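Local coordinates for protein 3-deoxy-d-manno-octulosonic-acid transferase (Acinetobacter baumannii, PDB 4BFC) that probably transfers Kdo from CMP-Kdo during lipopolysaccharide assembly, this fragment being its C-terminal CMP-Kdo-binding domain, at residues 165-168 and 169-173; 116-119 and 120-123; 181-184 and 185-189. All coordinates share one frame; numbering follows the deposited sequence.

Contact 1 (165-168 and 169-173); sequences NFQT and IVDEF
Q167 and D171 meet one helical turn apart, the amide NE2 of Q167 donating to OD2 of D171 over 3.0 Å in a nearly straight bond. The carboxylate oxygen lies almost in the amide plane, whereas the N-H reaches OD2 on its syn side from 29° out of the carboxylate plane; the two flat groups are turned 59° against each other. The glutamine chain leaves its backbone away from D171, and a bend at chi2 (73°) folds NE2 back along the helix surface to the acid. OD1 of D171 is taken by the hydroxyl of Y163, so both carboxylate oxygens have a partner and the rotation of the group is fixed. Beneath the side chains, backbone bonds from N of V170, D171 and E172 to O of F166, Q167 and T168 form the first turn. At the start of the helix, CG2 of V170 lies 3.4 Å from O of F166 and 4.2 Å from its CB. On the flank turned to the second subunit, CG2 of T168 comes to 3.9 Å from OE2 of E172, and T168 also packs on I90 of that subunit. F166 holds the N-cap position, and E86 of the second subunit accepts from the amides of T168 and I169, serving this helix start from across the interface. Helix 167-175 is the connection of the beta-alpha-beta unit between strands 157-159 and 180-181; I169 and F173 pack on L148 of helix 148-152, and F173 also reaches V212 and L213 of helix 199-214.

Contact 2 (116-119 and 120-123); sequences ADSM and GELW
S118 sets its OG between the backbone N and the carbonyl carbon (chi1 71°), while E121 turns CG away from its own carbonyl (chi1 -54°) and runs extended through chi2; the two settings bring hydroxyl and carboxylate together across the turn. OG of S118 donates to OE1 of E121 in a very short hydrogen bond of 2.5 Å. The approach is close for carbon too: CB of S118 lies 3.3 Å from OE1 of E121, and CG of E121 is 3.5 Å from OG of S118. A second link runs through water 1, which donates to O of S118 at 2.9 Å and accepts from N of E121, also at 2.9 Å, bridging the backbone beside the side-chain bond. M119 and G120 span the two bridged residues, G120 turning the chain with a positive phi of 89°, and CG of E121 passes 3.6 Å from O of M119. The far oxygen of the carboxylate, OE2, forms a salt bridge with R101, which ties the glutamate down at both oxygens. Just upstream, D117 centres an inverse gamma turn and pairs with R100. The arrangement is a strand-to-helix loop of a Rossmann-like parallel sheet: it follows strand 113-115 and leads through E121, at the N-cap position, into helix 122-128, whose L122 packs on strands 72-78 and 43-50.

Contact 3 (181-184 and 185-189); sequences IAQD and AQQVV
The amide oxygen OE1 of Q187 is met from above its carbonyl plane: the N-H of Q183 comes in to OE1 at 2.8 Å, 38° out of that plane, and not on a lone pair. The side chains of Q183 and Q187 run side by side in the same direction, with their amide planes 63° apart, and CB of Q183 lies 3.4 Å from OE1 of Q187. The carboxylate of D184 stands across the Q187 chain at about a right angle, its OD1 accepting from N of Q187 at 2.9 Å, nearly in line with the C-O bond. With CG of Q187 opposite its backbone N (chi1 -171°) and the rest extended, the amide reaches back past the helix start to the loop residue just before the N-cap. Backbone and apolar contacts close the turn: V188 N donates to O of D184 at 3.0 Å, and CG2 of V188 packs 3.5 Å from CB of A182. A182 also holds strand 157-159 through its backbone bond with V159, while A185 rests on helix 54-68. This is an Asp N-cap leading from strand 180-181 into helix 185-197; because Q187 binds N of Q183, the residue before the cap, it is not a classical capping box.

How the contacts relate
Contacts 1 and 3 follow each other along the chain, on helix 167-175 and at the exit of strand 180-181, and touch, CG1 of V170 packing 4.0 Å from CD1 of I181. Both are partly buried, but contact 1 pairs an amide with a carboxylate side chain to side chain, whereas in contact 3 an amide and a carboxylate each take a backbone N-H. Contact 2 is a surface contact, its centre 24 Å from that of each of the others, and relies on a hydroxyl, a carboxylate and a water. All three lie at helix starts: the second subunit serves the first turn in contact 1 and an aspartate of the chain in contact 3, while in contact 2 the water spans the loop ahead of the helix.

Contact 1 (165-168 and 169-173)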
# COMPACT_ATOMS: atom_id res chain seq x y z
N ASN A 165 -1.90 13.51 -3.67
CA ASN A 165 -0.70 12.72 -4.09
C ASN A 165 -0.30 12.93 -5.52
O ASN A 165 0.83 12.60 -5.88
CB ASN A 165 -0.74 11.23 -3.67
CG ASN A 165 -0.87 11.08 -2.15
OD1 ASN A 165 -0.29 11.90 -1.36
ND2 ASN A 165 -1.60 10.06 -1.71
N PHE A 166 -1.17 13.59 -6.28
CA PHE A 166 -0.99 13.90 -7.70
C PHE A 166 -1.34 15.39 -7.91
O PHE A 166 -1.78 15.83 -8.97
CB PHE A 166 -1.91 12.98 -8.54
CG PHE A 166 -1.43 11.57 -8.58
CD1 PHE A 166 -0.49 11.17 -9.54
CD2 PHE A 166 -1.85 10.67 -7.59
CE1 PHE A 166 0.00 9.85 -9.49
CE2 PHE A 166 -1.32 9.36 -7.53
CZ PHE A 166 -0.43 8.95 -8.55
N GLN A 167 -1.07 16.18 -6.86
CA GLN A 167 -1.50 17.58 -6.83
C GLN A 167 -0.97 18.34 -8.05
O GLN A 167 -1.73 19.09 -8.67
CB GLN A 167 -0.99 18.25 -5.54
CG GLN A 167 -1.53 19.68 -5.33
CD GLN A 167 -3.01 19.70 -4.92
OE1 GLN A 167 -3.46 18.93 -4.04
NE2 GLN A 167 -3.79 20.59 -5.56
N THR A 168 0.33 18.21 -8.36
CA THR A 168 0.93 18.96 -9.45
C THR A 168 0.27 18.68 -10.78
O THR A 168 -0.19 19.64 -11.50
CB THR A 168 2.44 18.70 -9.55
OG1 THR A 168 3.01 18.98 -8.29
CG2 THR A 168 3.14 19.67 -10.58
N ILE A 169 0.22 17.38 -11.11
CA ILE A 169 -0.31 16.95 -12.42
C ILE A 169 -1.79 17.27 -12.53
O ILE A 169 -2.21 17.77 -13.60
CB ILE A 169 -0.07 15.45 -12.68
CG1 ILE A 169 1.37 15.15 -13.14
CG2 ILE A 169 -1.03 14.86 -13.76
CD1 ILE A 169 1.66 13.65 -13.04
N VAL A 170 -2.58 17.00 -11.50
CA VAL A 170 -4.04 17.30 -11.58
C VAL A 170 -4.23 18.82 -11.78
O VAL A 170 -4.93 19.23 -12.70
CB VAL A 170 -4.82 16.79 -10.37
CG1 VAL A 170 -6.29 17.22 -10.39
CG2 VAL A 170 -4.83 15.28 -10.41
N ASP A 171 -3.53 19.66 -11.00
CA ASP A 171 -3.59 21.14 -11.25
C ASP A 171 -3.17 21.56 -12.65
O ASP A 171 -3.80 22.46 -13.22
CB ASP A 171 -2.82 21.92 -10.20
CG ASP A 171 -3.46 21.89 -8.84
OD1 ASP A 171 -4.65 21.54 -8.74
OD2 ASP A 171 -2.76 22.20 -7.88
N GLU A 172 -2.18 20.93 -13.25
CA GLU A 172 -1.83 21.27 -14.64
C GLU A 172 -3.05 21.05 -15.57
O GLU A 172 -3.31 21.82 -16.51
CB GLU A 172 -0.71 20.39 -15.15
CG GLU A 172 0.69 20.75 -14.68
CD GLU A 172 1.72 19.66 -14.95
OE1 GLU A 172 1.42 18.64 -15.61
OE2 GLU A 172 2.86 19.81 -14.46
N PHE A 173 -3.81 19.99 -15.28
CA PHE A 173 -4.99 19.67 -16.06
C PHE A 173 -6.22 20.55 -15.71
O PHE A 173 -6.99 20.91 -16.61
CB PHE A 173 -5.27 18.16 -16.03
CG PHE A 173 -4.33 17.35 -16.91
CD1 PHE A 173 -4.62 17.07 -18.23
CD2 PHE A 173 -3.16 16.82 -16.38
CE1 PHE A 173 -3.76 16.33 -19.03
CE2 PHE A 173 -2.27 16.09 -17.17
CZ PHE A 173 -2.58 15.83 -18.50

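Contact 2 (116-119 and 120-123)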
# COMPACT_ATOMS: atom_id res chain seq x y z
N ALA A 116 -14.32 -5.76 -12.74
CA ALA A 116 -13.06 -6.11 -13.36
C ALA A 116 -12.02 -6.54 -12.31
O ALA A 116 -11.01 -5.85 -12.00
CB ALA A 116 -12.56 -4.97 -14.31
N ASP A 117 -12.31 -7.68 -11.73
CA ASP A 117 -11.57 -8.24 -10.57
C ASP A 117 -10.42 -9.11 -11.06
O ASP A 117 -10.42 -10.36 -10.79
CB ASP A 117 -12.50 -8.92 -9.57
CG ASP A 117 -13.35 -10.07 -10.16
OD1 ASP A 117 -13.49 -10.16 -11.40
OD2 ASP A 117 -13.75 -10.90 -9.33
N SER A 118 -9.44 -8.46 -11.66
CA SER A 118 -8.24 -9.11 -12.17
C SER A 118 -7.03 -8.20 -11.98
O SER A 118 -7.16 -7.05 -11.65
CB SER A 118 -8.45 -9.39 -13.64
OG SER A 118 -8.42 -8.17 -14.42
N MET A 119 -5.81 -8.71 -12.18
CA MET A 119 -4.65 -7.89 -11.95
C MET A 119 -4.02 -7.48 -13.29
O MET A 119 -4.02 -8.25 -14.26
CB MET A 119 -3.67 -8.62 -11.00
CG MET A 119 -4.23 -8.80 -9.58
SD MET A 119 -2.88 -8.94 -8.41
CE MET A 119 -3.55 -10.14 -7.25
N GLY A 120 -3.64 -6.21 -13.43
CA GLY A 120 -2.81 -5.77 -14.54
C GLY A 120 -3.55 -5.33 -15.79
O GLY A 120 -2.94 -5.18 -16.85
N GLU A 121 -4.87 -5.15 -15.69
CA GLU A 121 -5.66 -4.91 -16.88
C GLU A 121 -6.37 -3.55 -16.91
O GLU A 121 -7.16 -3.27 -17.82
CB GLU A 121 -6.70 -6.02 -17.04
CG GLU A 121 -6.20 -7.44 -17.05
CD GLU A 121 -7.28 -8.39 -17.57
OE1 GLU A 121 -8.22 -8.69 -16.83
OE2 GLU A 121 -7.19 -8.80 -18.76
N LEU A 122 -6.01 -2.66 -15.98
CA LEU A 122 -6.57 -1.30 -15.98
C LEU A 122 -6.60 -0.60 -17.36
O LEU A 122 -7.63 0.07 -17.72
CB LEU A 122 -5.86 -0.45 -14.89
CG LEU A 122 -6.59 0.83 -14.52
CD1 LEU A 122 -8.06 0.64 -14.12
CD2 LEU A 122 -5.75 1.62 -13.53
N TRP A 123 -5.53 -0.70 -18.18
CA TRP A 123 -5.47 -0.12 -19.52
C TRP A 123 -6.56 -0.66 -20.42
O TRP A 123 -7.14 0.08 -21.18
CB TRP A 123 -4.11 -0.32 -20.18
CG TRP A 123 -3.15 0.74 -19.73
CD1 TRP A 123 -2.73 0.99 -18.42
CD2 TRP A 123 -2.53 1.81 -20.54
NE1 TRP A 123 -1.88 2.08 -18.38
CE2 TRP A 123 -1.72 2.61 -19.61
CE3 TRP A 123 -2.54 2.16 -21.90
CZ2 TRP A 123 -0.96 3.71 -20.04
CZ3 TRP A 123 -1.78 3.27 -22.31
CH2 TRP A 123 -1.01 4.03 -21.40
O HOH W 1 -6.39 -4.77 -13.25

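Contact 3 (181-184 and 185-189)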
# COMPACT_ATOMS: atom_id res chain seq x y z
N ILE A 181 -13.45 18.01 -11.92
CA ILE A 181 -13.44 17.76 -10.50
C ILE A 181 -14.85 17.63 -9.87
O ILE A 181 -15.73 18.54 -9.95
CB ILE A 181 -12.61 18.87 -9.76
CG1 ILE A 181 -11.28 19.06 -10.47
CG2 ILE A 181 -12.51 18.54 -8.29
CD1 ILE A 181 -10.27 17.93 -10.24
N ALA A 182 -15.11 16.45 -9.32
CA ALA A 182 -16.33 16.20 -8.55
C ALA A 182 -16.23 16.44 -7.06
O ALA A 182 -15.35 15.93 -6.38
CB ALA A 182 -16.90 14.80 -8.79
N GLN A 183 -17.21 17.11 -6.47
CA GLN A 183 -17.20 17.24 -5.00
C GLN A 183 -17.74 16.02 -4.23
O GLN A 183 -17.34 15.81 -3.06
CB GLN A 183 -17.94 18.58 -4.56
CG GLN A 183 -17.26 19.84 -5.10
CD GLN A 183 -15.82 19.97 -4.67
OE1 GLN A 183 -14.93 20.22 -5.49
NE2 GLN A 183 -15.57 19.77 -3.39
N ASP A 184 -18.60 15.21 -4.83
CA ASP A 184 -19.20 14.04 -4.21
C ASP A 184 -19.67 13.06 -5.32
O ASP A 184 -19.52 13.38 -6.51
CB ASP A 184 -20.34 14.34 -3.23
CG ASP A 184 -21.46 15.18 -3.88
OD1 ASP A 184 -21.66 15.14 -5.12
OD2 ASP A 184 -22.12 15.89 -3.12
N ALA A 185 -20.15 11.89 -4.90
CA ALA A 185 -20.53 10.77 -5.79
C ALA A 185 -21.69 11.19 -6.71
O ALA A 185 -21.68 10.90 -7.92
CB ALA A 185 -20.90 9.56 -4.98
N GLN A 186 -22.61 11.96 -6.14
CA GLN A 186 -23.70 12.53 -7.00
C GLN A 186 -23.16 13.38 -8.14
O GLN A 186 -23.64 13.26 -9.30
CB GLN A 186 -24.78 13.21 -6.14
CG GLN A 186 -26.19 13.26 -6.75
CD GLN A 186 -26.83 11.92 -7.15
OE1 GLN A 186 -27.20 11.09 -6.29
NE2 GLN A 186 -27.05 11.75 -8.45
N GLN A 187 -22.19 14.24 -7.85
CA GLN A 187 -21.58 15.06 -8.86
C GLN A 187 -20.78 14.25 -9.88
O GLN A 187 -20.74 14.64 -11.02
CB GLN A 187 -20.82 16.24 -8.28
CG GLN A 187 -20.38 17.19 -9.41
CD GLN A 187 -19.76 18.45 -8.88
OE1 GLN A 187 -19.26 18.50 -7.74
NE2 GLN A 187 -19.77 19.50 -9.71
N VAL A 188 -20.13 13.14 -9.47
CA VAL A 188 -19.51 12.30 -10.50
C VAL A 188 -20.54 11.79 -11.51
O VAL A 188 -20.29 11.81 -12.71
CB VAL A 188 -18.88 11.01 -9.87
CG1 VAL A 188 -18.43 10.06 -10.96
CG2 VAL A 188 -17.73 11.38 -8.94
N VAL A 189 -21.67 11.32 -11.00
CA VAL A 189 -22.74 10.81 -11.88
C VAL A 189 -23.31 11.97 -12.73
O VAL A 189 -23.47 11.78 -13.92
CB VAL A 189 -23.84 10.13 -11.10
CG1 VAL A 189 -25.01 9.74 -12.02
CG2 VAL A 189 -23.31 8.83 -10.45